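Local coordinates for aminopeptidase N (Francisella tularensis subsp. tularensis, PDB 5DLL), which removes N-terminal amino acids from peptides as a zinc-dependent M1-family aminopeptidase, and probably takes part in breaking down intracellular peptides, at residues V149-T154 / K189-P195; K293-D297 / D705-D709; L572-T577 / N610-P615; W651-Y655 / C680-L684. One frame throughout, in Å; residues are numbered along the deposited sequence.

Contact 1 (V149-T154 / K189-P195)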
loop_
_atom_site.group_PDB
_atom_site.type_symbol
_atom_site.label_atom_id
_atom_site.label_comp_id
_atom_site.label_asym_id
_atom_site.label_seq_id
_atom_site.Cartn_x
_atom_site.Cartn_y
_atom_site.Cartn_z
ATOM N N VAL A 149 10.152 -2.695 24.519
ATOM C CA VAL A 149 11.426 -2.363 25.138
ATOM C C VAL A 149 12.196 -1.466 24.175
ATOM O O VAL A 149 12.636 -1.916 23.107
ATOM C CB VAL A 149 12.238 -3.623 25.473
ATOM C CG1 VAL A 149 13.581 -3.251 26.089
ATOM C CG2 VAL A 149 11.441 -4.514 26.414
ATOM N N MET A 150 12.332 -0.195 24.564
ATOM C CA MET A 150 12.950 0.837 23.740
ATOM C C MET A 150 14.138 1.452 24.465
ATOM O O MET A 150 14.037 1.797 25.642
ATOM C CB MET A 150 11.945 1.942 23.437
ATOM C CG MET A 150 10.682 1.486 22.719
ATOM S SD MET A 150 9.445 2.797 22.671
ATOM C CE MET A 150 9.221 2.943 24.444
ATOM N N ALA A 151 15.245 1.623 23.744
ATOM C CA ALA A 151 16.500 2.060 24.343
ATOM C C ALA A 151 17.236 3.079 23.479
ATOM O O ALA A 151 17.036 3.144 22.268
ATOM C CB ALA A 151 17.387 0.858 24.581
ATOM N N ALA A 152 18.093 3.869 24.125
ATOM C CA ALA A 152 18.963 4.820 23.438
ATOM C C ALA A 152 20.210 4.107 22.904
ATOM O O ALA A 152 20.963 3.506 23.669
ATOM C CB ALA A 152 19.354 5.945 24.380
ATOM N N PHE A 153 20.420 4.188 21.591
ATOM C CA PHE A 153 21.476 3.427 20.913
ATOM C C PHE A 153 22.716 4.259 20.585
ATOM O O PHE A 153 22.616 5.269 19.890
ATOM C CB PHE A 153 20.943 2.835 19.601
ATOM C CG PHE A 153 20.185 1.549 19.770
ATOM C CD1 PHE A 153 18.875 1.554 20.227
ATOM C CD2 PHE A 153 20.771 0.333 19.447
ATOM C CE1 PHE A 153 18.164 0.373 20.368
ATOM C CE2 PHE A 153 20.064 -0.852 19.584
ATOM C CZ PHE A 153 18.760 -0.834 20.045
ATOM N N THR A 154 23.872 3.822 21.079
ATOM C CA THR A 154 25.167 4.282 20.572
ATOM C C THR A 154 25.795 3.104 19.856
ATOM O O THR A 154 25.790 1.994 20.379
ATOM C CB THR A 154 26.117 4.721 21.700
ATOM O OG1 THR A 154 25.435 5.620 22.582
ATOM C CG2 THR A 154 27.366 5.396 21.123
ATOM N N LYS A 189 25.302 7.969 17.164
ATOM C CA LYS A 189 24.440 8.095 18.337
ATOM C C LYS A 189 23.023 8.479 17.927
ATOM O O LYS A 189 22.830 9.362 17.096
ATOM C CB LYS A 189 25.007 9.136 19.307
ATOM C CG LYS A 189 24.177 9.336 20.564
ATOM C CD LYS A 189 24.997 9.962 21.683
ATOM C CE LYS A 189 24.112 10.505 22.795
ATOM N NZ LYS A 189 23.138 9.495 23.299
ATOM N N ASP A 190 22.043 7.799 18.511
ATOM C CA ASP A 190 20.627 8.112 18.325
ATOM C C ASP A 190 20.021 8.317 19.719
ATOM O O ASP A 190 19.725 7.345 20.419
ATOM C CB ASP A 190 19.917 6.976 17.577
ATOM C CG ASP A 190 18.447 7.275 17.289
ATOM O OD1 ASP A 190 17.879 8.216 17.879
ATOM O OD2 ASP A 190 17.851 6.553 16.466
ATOM N N PRO A 191 19.832 9.585 20.121
ATOM C CA PRO A 191 19.452 9.920 21.496
ATOM C C PRO A 191 18.034 9.547 21.905
ATOM O O PRO A 191 17.738 9.550 23.100
ATOM C CB PRO A 191 19.622 11.444 21.549
ATOM C CG PRO A 191 19.449 11.898 20.146
ATOM C CD PRO A 191 19.953 10.787 19.272
ATOM N N PHE A 192 17.170 9.234 20.940
ATOM C CA PHE A 192 15.768 8.928 21.237
ATOM C C PHE A 192 15.571 7.431 21.387
ATOM O O PHE A 192 16.004 6.654 20.533
ATOM C CB PHE A 192 14.835 9.476 20.147
ATOM C CG PHE A 192 15.090 10.921 19.803
ATOM C CD1 PHE A 192 14.621 11.939 20.626
ATOM C CD2 PHE A 192 15.823 11.262 18.668
ATOM C CE1 PHE A 192 14.871 13.266 20.317
ATOM C CE2 PHE A 192 16.076 12.586 18.361
ATOM C CZ PHE A 192 15.597 13.590 19.183
ATOM N N LYS A 193 14.914 7.046 22.480
ATOM C CA LYS A 193 14.555 5.654 22.740
ATOM C C LYS A 193 13.793 5.043 21.553
ATOM O O LYS A 193 12.848 5.644 21.040
ATOM C CB LYS A 193 13.692 5.556 24.003
ATOM C CG LYS A 193 14.421 5.894 25.295
ATOM C CD LYS A 193 13.448 6.159 26.440
ATOM C CE LYS A 193 12.793 4.886 26.964
ATOM N NZ LYS A 193 13.749 3.973 27.658
ATOM N N LYS A 194 14.221 3.858 21.113
ATOM C CA LYS A 194 13.534 3.129 20.050
ATOM C C LYS A 194 13.592 1.627 20.282
ATOM O O LYS A 194 14.529 1.135 20.916
ATOM C CB LYS A 194 14.140 3.456 18.681
ATOM C CG LYS A 194 15.551 2.932 18.436
ATOM C CD LYS A 194 15.950 3.146 16.983
ATOM C CE LYS A 194 17.333 2.595 16.664
ATOM N NZ LYS A 194 18.421 3.568 16.968
ATOM N N PRO A 195 12.595 0.891 19.761
ATOM C CA PRO A 195 12.669 -0.569 19.788
ATOM C C PRO A 195 13.690 -1.080 18.770
ATOM O O PRO A 195 13.995 -0.390 17.800
ATOM C CB PRO A 195 11.248 -1.001 19.425
ATOM C CG PRO A 195 10.701 0.121 18.614
ATOM C CD PRO A 195 11.368 1.376 19.096
#
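A151 and F153 pair with K194 and D190 in an antiparallel strand pairing of the M1 N-terminal domain, interrupted by a beta bulge. The evidence for the bulge is the register: A151 faces K194 and F153 faces D190, a shift of two residues, and the chain turns a corner at F192 between strands 189-191 and 193-195. The 150-154 axis runs at 159° to 189-191 but 116° to 193-195. In the backbone, A151 N donates to K194 O at 3.0 Å, K194 N returns the bond to A151 O at 3.1 Å, and D190 N donates to F153 O at 2.9 Å; the return bond, F153 N to D190 O, is weak. On one close-packed face the K194 chain crosses F153 at about a right angle, K194 CG 4.0 Å from F153 CD1, and its ammonium forms a salt bridge with D190. On the opposite face M150 CG lies 3.7 Å from P195 CD, and both residues touch T321. At the bulge the side-chain packing is looser: A152 CB comes no closer than 4.2 Å, to P191 O, and P191 is exposed. K193, partly exposed, doubles back through bends at chi3 (74°) and chi4, which brings its NZ 3.0 Å from M150 O.

Contact 2 (K293-D297 / D705-D709)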
loop_
_atom_site.group_PDB
_atom_site.type_symbol
_atom_site.label_atom_id
_atom_site.label_comp_id
_atom_site.label_asym_id
_atom_site.label_seq_id
_atom_site.Cartn_x
_atom_site.Cartn_y
_atom_site.Cartn_z
ATOM N N LYS A 293 12.902 10.306 -18.825
ATOM C CA LYS A 293 12.633 9.562 -20.049
ATOM C C LYS A 293 11.716 8.362 -19.798
ATOM O O LYS A 293 10.818 8.093 -20.599
ATOM C CB LYS A 293 13.940 9.062 -20.675
ATOM C CG LYS A 293 15.016 10.123 -20.879
ATOM C CD LYS A 293 16.083 9.678 -21.876
ATOM C CE LYS A 293 16.657 8.300 -21.561
ATOM N NZ LYS A 293 17.112 8.155 -20.148
ATOM N N THR A 294 11.940 7.658 -18.685
ATOM C CA THR A 294 11.344 6.339 -18.462
ATOM C C THR A 294 10.140 6.304 -17.527
ATOM O O THR A 294 9.215 5.524 -17.752
ATOM C CB THR A 294 12.393 5.355 -17.912
ATOM O OG1 THR A 294 12.942 5.867 -16.691
ATOM C CG2 THR A 294 13.502 5.139 -18.928
ATOM N N ALA A 295 10.148 7.110 -16.471
ATOM C CA ALA A 295 9.073 7.062 -15.478
ATOM C C ALA A 295 7.825 7.793 -15.976
ATOM O O ALA A 295 7.917 8.884 -16.547
ATOM C CB ALA A 295 9.541 7.639 -14.150
ATOM N N THR A 296 6.664 7.172 -15.775
ATOM C CA THR A 296 5.381 7.803 -16.070
ATOM C C THR A 296 4.983 8.670 -14.882
ATOM O O THR A 296 5.657 8.664 -13.852
ATOM C CB THR A 296 4.266 6.762 -16.342
ATOM O OG1 THR A 296 4.053 5.948 -15.179
ATOM C CG2 THR A 296 4.620 5.871 -17.538
ATOM N N ASP A 297 3.892 9.417 -15.026
ATOM C CA ASP A 297 3.388 10.256 -13.935
ATOM C C ASP A 297 3.022 9.397 -12.733
ATOM O O ASP A 297 3.190 9.815 -11.592
ATOM C CB ASP A 297 2.163 11.064 -14.379
ATOM C CG ASP A 297 2.480 12.064 -15.481
ATOM O OD1 ASP A 297 3.591 12.644 -15.467
ATOM O OD2 ASP A 297 1.605 12.276 -16.355
ATOM N N ASP A 705 7.213 13.471 -25.609
ATOM C CA ASP A 705 8.507 13.787 -24.992
ATOM C C ASP A 705 8.642 13.181 -23.587
ATOM O O ASP A 705 9.536 13.557 -22.823
ATOM C CB ASP A 705 8.750 15.312 -24.974
ATOM C CG ASP A 705 7.842 16.061 -23.997
ATOM O OD1 ASP A 705 6.698 15.617 -23.762
ATOM O OD2 ASP A 705 8.277 17.110 -23.470
ATOM N N ASN A 706 7.762 12.235 -23.263
ATOM C CA ASN A 706 7.776 11.555 -21.970
ATOM C C ASN A 706 7.171 10.158 -22.092
ATOM O O ASN A 706 6.561 9.833 -23.113
ATOM C CB ASN A 706 7.005 12.377 -20.935
ATOM C CG ASN A 706 5.514 12.432 -21.221
ATOM O OD1 ASN A 706 4.784 11.478 -20.948
ATOM N ND2 ASN A 706 5.053 13.554 -21.762
ATOM N N MET A 707 7.318 9.342 -21.052
ATOM C CA MET A 707 6.794 7.975 -21.093
ATOM C C MET A 707 5.275 7.912 -20.937
ATOM O O MET A 707 4.632 7.064 -21.554
ATOM C CB MET A 707 7.458 7.086 -20.035
ATOM C CG MET A 707 7.172 5.595 -20.213
ATOM S SD MET A 707 7.657 4.917 -21.820
ATOM C CE MET A 707 9.424 5.215 -21.818
ATOM N N THR A 708 4.701 8.796 -20.122
ATOM C CA THR A 708 3.256 8.785 -19.882
ATOM C C THR A 708 2.468 8.866 -21.192
ATOM O O THR A 708 1.531 8.099 -21.405
ATOM C CB THR A 708 2.819 9.938 -18.962
ATOM O OG1 THR A 708 3.818 10.166 -17.958
ATOM C CG2 THR A 708 1.485 9.608 -18.304
ATOM N N ASP A 709 2.869 9.786 -22.064
ATOM C CA ASP A 709 2.230 9.959 -23.375
ATOM C C ASP A 709 2.562 8.823 -24.341
ATOM O O ASP A 709 1.718 8.409 -25.134
ATOM C CB ASP A 709 2.644 11.295 -24.012
ATOM C CG ASP A 709 1.905 12.496 -23.426
ATOM O OD1 ASP A 709 0.893 12.313 -22.717
ATOM O OD2 ASP A 709 2.337 13.636 -23.698
#
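T296 and T708 bring their backbones to 4.5 Å, CA to CA, where the end of the irregular 293-296 run meets the first turn of helix 707-717; each segment leads into a helix here, with T296 and N706 as the N-caps. N706 OD1 accepts from D709 N at 2.8 Å, which caps its own helix beside the contact. Across the contact, T708 OG1 accepts from D297 N at 3.0 Å, the N-H to oxygen angle a bent 135°. T708 holds its hydroxyl beside its own backbone N and its methyl anti to that N, with CG2 alongside D297 OD2 while the two side chains cross at about a right angle. M707 packs beside it. Its CG lies 3.7 Å from T296 CG2, and bends at chi2 and chi3 fold the thioether back until CE lies alongside K293 O. The D297 carboxylate has its main partners elsewhere, Y664 OH at OD1 and the R674 guanidinium at OD2. The contact thus joins the catalytic domain to the helical C-terminal domain by one bent hydrogen bond and van der Waals packing of M707 on T296 and on backbone carbonyls, with a buried acid whose charge is probably balanced by that arginine.

Contact 3 (L572-T577 / N610-P615)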
loop_
_atom_site.group_PDB
_atom_site.type_symbol
_atom_site.label_atom_id
_atom_site.label_comp_id
_atom_site.label_asym_id
_atom_site.label_seq_id
_atom_site.Cartn_x
_atom_site.Cartn_y
_atom_site.Cartn_z
ATOM N N LEU A 572 -22.283 7.968 -10.619
ATOM C CA LEU A 572 -22.153 7.775 -12.063
ATOM C C LEU A 572 -21.694 6.350 -12.398
ATOM O O LEU A 572 -22.179 5.741 -13.355
ATOM C CB LEU A 572 -21.179 8.801 -12.653
ATOM C CG LEU A 572 -21.135 8.930 -14.183
ATOM C CD1 LEU A 572 -22.506 9.247 -14.765
ATOM C CD2 LEU A 572 -20.125 9.991 -14.593
ATOM N N GLN A 573 -20.766 5.820 -11.605
ATOM C CA GLN A 573 -20.295 4.446 -11.782
ATOM C C GLN A 573 -21.406 3.447 -11.425
ATOM O O GLN A 573 -21.458 2.350 -11.975
ATOM C CB GLN A 573 -19.038 4.182 -10.936
ATOM C CG GLN A 573 -17.845 5.082 -11.256
ATOM C CD GLN A 573 -17.004 4.610 -12.437
ATOM O OE1 GLN A 573 -16.249 3.639 -12.334
ATOM N NE2 GLN A 573 -17.106 5.322 -13.557
ATOM N N GLN A 574 -22.293 3.833 -10.510
ATOM C CA GLN A 574 -23.424 2.991 -10.124
ATOM C C GLN A 574 -24.472 2.905 -11.229
ATOM O O GLN A 574 -25.106 1.867 -11.409
ATOM C CB GLN A 574 -24.067 3.524 -8.844
ATOM C CG GLN A 574 -25.219 2.675 -8.333
ATOM C CD GLN A 574 -25.388 2.758 -6.828
ATOM O OE1 GLN A 574 -24.441 2.532 -6.071
ATOM N NE2 GLN A 574 -26.601 3.071 -6.383
ATOM N N ILE A 575 -24.651 4.001 -11.960
ATOM C CA ILE A 575 -25.596 4.049 -13.077
ATOM C C ILE A 575 -25.080 3.211 -14.244
ATOM O O ILE A 575 -25.769 2.306 -14.715
ATOM C CB ILE A 575 -25.839 5.500 -13.546
ATOM C CG1 ILE A 575 -26.635 6.271 -12.487
ATOM C CG2 ILE A 575 -26.588 5.531 -14.872
ATOM C CD1 ILE A 575 -26.525 7.776 -12.608
ATOM N N ALA A 576 -23.867 3.523 -14.698
ATOM C CA ALA A 576 -23.227 2.809 -15.808
ATOM C C ALA A 576 -23.164 1.294 -15.575
ATOM O O ALA A 576 -23.329 0.516 -16.505
ATOM C CB ALA A 576 -21.826 3.362 -16.049
ATOM N N THR A 577 -22.930 0.888 -14.331
ATOM C CA THR A 577 -22.897 -0.524 -13.966
ATOM C C THR A 577 -24.275 -1.175 -14.109
ATOM O O THR A 577 -24.384 -2.272 -14.662
ATOM C CB THR A 577 -22.362 -0.709 -12.530
ATOM O OG1 THR A 577 -20.992 -0.294 -12.487
ATOM C CG2 THR A 577 -22.457 -2.165 -12.074
ATOM N N ASN A 610 -11.562 9.770 -14.258
ATOM C CA ASN A 610 -12.028 8.595 -13.504
ATOM C C ASN A 610 -13.522 8.363 -13.668
ATOM O O ASN A 610 -13.962 7.224 -13.835
ATOM C CB ASN A 610 -11.697 8.714 -12.007
ATOM C CG ASN A 610 -10.484 7.894 -11.606
ATOM O OD1 ASN A 610 -10.542 7.104 -10.664
ATOM N ND2 ASN A 610 -9.384 8.071 -12.325
ATOM N N ALA A 611 -14.294 9.446 -13.611
ATOM C CA ALA A 611 -15.749 9.370 -13.738
ATOM C C ALA A 611 -16.192 8.975 -15.150
ATOM O O ALA A 611 -17.200 8.282 -15.315
ATOM C CB ALA A 611 -16.379 10.691 -13.334
ATOM N N LEU A 612 -15.434 9.401 -16.160
ATOM C CA LEU A 612 -15.798 9.137 -17.552
ATOM C C LEU A 612 -15.319 7.775 -18.070
ATOM O O LEU A 612 -15.788 7.312 -19.113
ATOM C CB LEU A 612 -15.288 10.258 -18.469
ATOM C CG LEU A 612 -15.908 11.656 -18.326
ATOM C CD1 LEU A 612 -15.376 12.563 -19.423
ATOM C CD2 LEU A 612 -17.428 11.644 -18.360
ATOM N N LEU A 613 -14.396 7.131 -17.360
ATOM C CA LEU A 613 -13.952 5.796 -17.755
ATOM C C LEU A 613 -14.932 4.765 -17.203
ATOM O O LEU A 613 -15.134 4.679 -15.991
ATOM C CB LEU A 613 -12.525 5.527 -17.271
ATOM C CG LEU A 613 -11.706 4.491 -18.054
ATOM C CD1 LEU A 613 -11.747 4.745 -19.559
ATOM C CD2 LEU A 613 -10.268 4.486 -17.554
ATOM N N ILE A 614 -15.545 4.002 -18.106
ATOM C CA ILE A 614 -16.551 2.995 -17.747
ATOM C C ILE A 614 -15.884 1.886 -16.915
ATOM O O ILE A 614 -14.786 1.435 -17.264
ATOM C CB ILE A 614 -17.215 2.395 -19.019
ATOM C CG1 ILE A 614 -17.988 3.471 -19.793
ATOM C CG2 ILE A 614 -18.163 1.251 -18.681
ATOM C CD1 ILE A 614 -19.310 3.873 -19.171
ATOM N N PRO A 615 -16.533 1.449 -15.809
ATOM C CA PRO A 615 -15.924 0.414 -14.962
ATOM C C PRO A 615 -15.443 -0.791 -15.766
ATOM O O PRO A 615 -16.182 -1.301 -16.614
ATOM C CB PRO A 615 -17.063 -0.008 -14.026
ATOM C CG PRO A 615 -17.997 1.146 -13.994
ATOM C CD PRO A 615 -17.832 1.908 -15.278
#
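Q573 NE2 donates to L613 O at 3.2 Å along a nearly straight line, 172° at the hydrogen. The acceptor lies almost in the plane of the Q573 amide, although the donor is tilted from the plane of the L613 carbonyl. A bend at chi2 (-83°) turns the glutamine amide towards residues 611-615, carrying it past the P615 ring in the opposite direction, with Q573 OE1 3.5 Å from P615 CG. Close by, T577 OG1 donates to Q573 O at 2.7 Å, nearly along the C=O axis, and T577 N bonds to the same oxygen, so two donors grip one carbonyl and the T577 hydroxyl is fixed where P615 CG rests 3.6 Å from OG1.

The setting is the helical, ARM-type C-terminal domain: helix 565-581 packs against the end of helix 605-612 and the extended residues that follow it, with the carbonyls of I614 and P615 hydrogen-bonded to R636.

The remaining contacts are mostly apolar. L572 CD2 sits 4.0 Å from A611 CB and also lies against A611 O, while the same leucine reaches V559 and F590 in neighbouring helices. Further along, A576 CB meets I614 CD1 at 4.0 Å; A576 CB is also 4.3 Å from P615 CD. I614 itself packs onto V640 and L643 of helix 629-646.

Contact 4 (W651-Y655 / C680-L684)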
loop_
_atom_site.group_PDB
_atom_site.type_symbol
_atom_site.label_atom_id
_atom_site.label_comp_id
_atom_site.label_asym_id
_atom_site.label_seq_id
_atom_site.Cartn_x
_atom_site.Cartn_y
_atom_site.Cartn_z
ATOM N N TRP A 651 -15.090 14.139 -27.772
ATOM C CA TRP A 651 -13.838 13.449 -27.439
ATOM C C TRP A 651 -12.668 14.083 -28.188
ATOM O O TRP A 651 -11.604 14.305 -27.616
ATOM C CB TRP A 651 -13.910 11.945 -27.776
ATOM C CG TRP A 651 -15.000 11.192 -27.062
ATOM C CD1 TRP A 651 -16.022 10.485 -27.634
ATOM C CD2 TRP A 651 -15.179 11.077 -25.650
ATOM N NE1 TRP A 651 -16.827 9.939 -26.664
ATOM C CE2 TRP A 651 -16.334 10.288 -25.436
ATOM C CE3 TRP A 651 -14.475 11.560 -24.543
ATOM C CZ2 TRP A 651 -16.797 9.973 -24.159
ATOM C CZ3 TRP A 651 -14.935 11.248 -23.274
ATOM C CH2 TRP A 651 -16.085 10.465 -23.093
ATOM N N LEU A 652 -12.884 14.367 -29.471
ATOM C CA LEU A 652 -11.881 15.010 -30.322
ATOM C C LEU A 652 -11.532 16.422 -29.847
ATOM O O LEU A 652 -10.360 16.805 -29.834
ATOM C CB LEU A 652 -12.380 15.063 -31.771
ATOM C CG LEU A 652 -11.520 15.829 -32.781
ATOM C CD1 LEU A 652 -10.098 15.289 -32.819
ATOM C CD2 LEU A 652 -12.153 15.766 -34.161
ATOM N N ALA A 653 -12.554 17.190 -29.473
ATOM C CA ALA A 653 -12.370 18.578 -29.037
ATOM C C ALA A 653 -11.554 18.656 -27.749
ATOM O O ALA A 653 -10.540 19.361 -27.675
ATOM C CB ALA A 653 -13.722 19.253 -28.844
ATOM N N VAL A 654 -12.000 17.911 -26.743
ATOM C CA VAL A 654 -11.326 17.882 -25.450
ATOM C C VAL A 654 -9.929 17.264 -25.563
ATOM O O VAL A 654 -9.021 17.661 -24.839
ATOM C CB VAL A 654 -12.162 17.142 -24.386
ATOM C CG1 VAL A 654 -11.409 17.064 -23.066
ATOM C CG2 VAL A 654 -13.499 17.843 -24.173
ATOM N N TYR A 655 -9.742 16.312 -26.473
ATOM C CA TYR A 655 -8.406 15.768 -26.706
ATOM C C TYR A 655 -7.478 16.898 -27.118
ATOM O O TYR A 655 -6.462 17.130 -26.474
ATOM C CB TYR A 655 -8.402 14.672 -27.783
ATOM C CG TYR A 655 -7.007 14.164 -28.120
ATOM C CD1 TYR A 655 -6.415 13.147 -27.375
ATOM C CD2 TYR A 655 -6.274 14.716 -29.172
ATOM C CE1 TYR A 655 -5.136 12.689 -27.670
ATOM C CE2 TYR A 655 -4.995 14.265 -29.476
ATOM C CZ TYR A 655 -4.430 13.251 -28.722
ATOM O OH TYR A 655 -3.165 12.796 -29.018
ATOM N N CYS A 680 -9.945 10.432 -23.479
ATOM C CA CYS A 680 -10.493 10.868 -24.762
ATOM C C CYS A 680 -10.022 9.971 -25.900
ATOM O O CYS A 680 -10.831 9.492 -26.689
ATOM C CB CYS A 680 -10.096 12.318 -25.057
ATOM S SG CYS A 680 -10.894 13.533 -23.987
ATOM N N LEU A 681 -8.714 9.734 -25.960
ATOM C CA LEU A 681 -8.117 8.937 -27.035
ATOM C C LEU A 681 -8.585 7.475 -27.056
ATOM O O LEU A 681 -8.607 6.857 -28.122
ATOM C CB LEU A 681 -6.583 8.997 -26.959
ATOM C CG LEU A 681 -5.803 8.296 -28.083
ATOM C CD1 LEU A 681 -6.209 8.819 -29.455
ATOM C CD2 LEU A 681 -4.306 8.449 -27.866
ATOM N N SER A 682 -8.954 6.927 -25.897
ATOM C CA SER A 682 -9.466 5.553 -25.828
ATOM C C SER A 682 -10.864 5.471 -26.428
ATOM O O SER A 682 -11.193 4.493 -27.095
ATOM C CB SER A 682 -9.462 5.002 -24.387
ATOM O OG SER A 682 -10.655 5.311 -23.678
ATOM N N TYR A 683 -11.676 6.502 -26.198
ATOM C CA TYR A 683 -13.011 6.563 -26.792
ATOM C C TYR A 683 -12.974 6.792 -28.305
ATOM O O TYR A 683 -13.883 6.373 -29.015
ATOM C CB TYR A 683 -13.856 7.641 -26.122
ATOM C CG TYR A 683 -14.493 7.191 -24.834
ATOM C CD1 TYR A 683 -15.668 6.442 -24.844
ATOM C CD2 TYR A 683 -13.925 7.513 -23.605
ATOM C CE1 TYR A 683 -16.261 6.029 -23.662
ATOM C CE2 TYR A 683 -14.509 7.107 -22.419
ATOM C CZ TYR A 683 -15.676 6.365 -22.451
ATOM O OH TYR A 683 -16.256 5.956 -21.272
ATOM N N LEU A 684 -11.927 7.454 -28.794
ATOM C CA LEU A 684 -11.743 7.624 -30.236
ATOM C C LEU A 684 -11.399 6.298 -30.941
ATOM O O LEU A 684 -11.696 6.124 -32.132
ATOM C CB LEU A 684 -10.669 8.685 -30.518
ATOM C CG LEU A 684 -10.989 10.117 -30.055
ATOM C CD1 LEU A 684 -9.777 11.025 -30.239
ATOM C CD2 LEU A 684 -12.210 10.692 -30.770
#
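Two neighbouring helices of the ARM-type C-terminal domain, 648-658 and 668-685, pack here as an antiparallel pair, their local axes 9.0 Å apart and running at 148° to each other. The main element is an offset stack of W651 on Y683. The tyrosine ring lies over the six-membered ring of the indole with centroids 4.1 Å apart, and the planes are parallel within 2°. Y683 CB adds a CH-pi contact, sitting over the face of the five-membered ring 3.6 Å from its centroid, so the face of the indole is met by both the ring and its stem. The indole is also held by a polar bond elsewhere, W651 NE1 to L643 O, while F594 touches both W651 and Y683. The C680 sulfur lies at the edge of the indole rather than over it, 86° off the ring normal, with SG 4.1 Å from W651 CE3, and V654 CG1 closes in on SG at 3.7 Å. On the other side of C680, Y655 and L681 run side by side, and L696 and L700 of helix 691-703 pack against Y655. L684 finishes the contact, its CD2 resting 3.7 Å from W651 CB.

In the fold
Contacts 3 and 4, with centres about 17 Å apart, form one continuous patch of the helical domain: L612 O and Y683 OH are 2.6 Å apart, a probable hydrogen bond, and L612 CD1 packs 4.1 Å from W651 CZ3. Contact 2 lies about 20 Å from contact 4, centre to centre, and does not touch it, but helix 668-685, which carries residues 680-684, also supplies R674 and K677 to D297 and D709. Contact 1 stands apart in the N-terminal domain, its centre about 43 Å from contact 2 and 57 Å from contact 4. It is the one close to the active site: the P195 side chain is about 10 Å from that of zinc ligand H313 and 13 Å from the zinc ion.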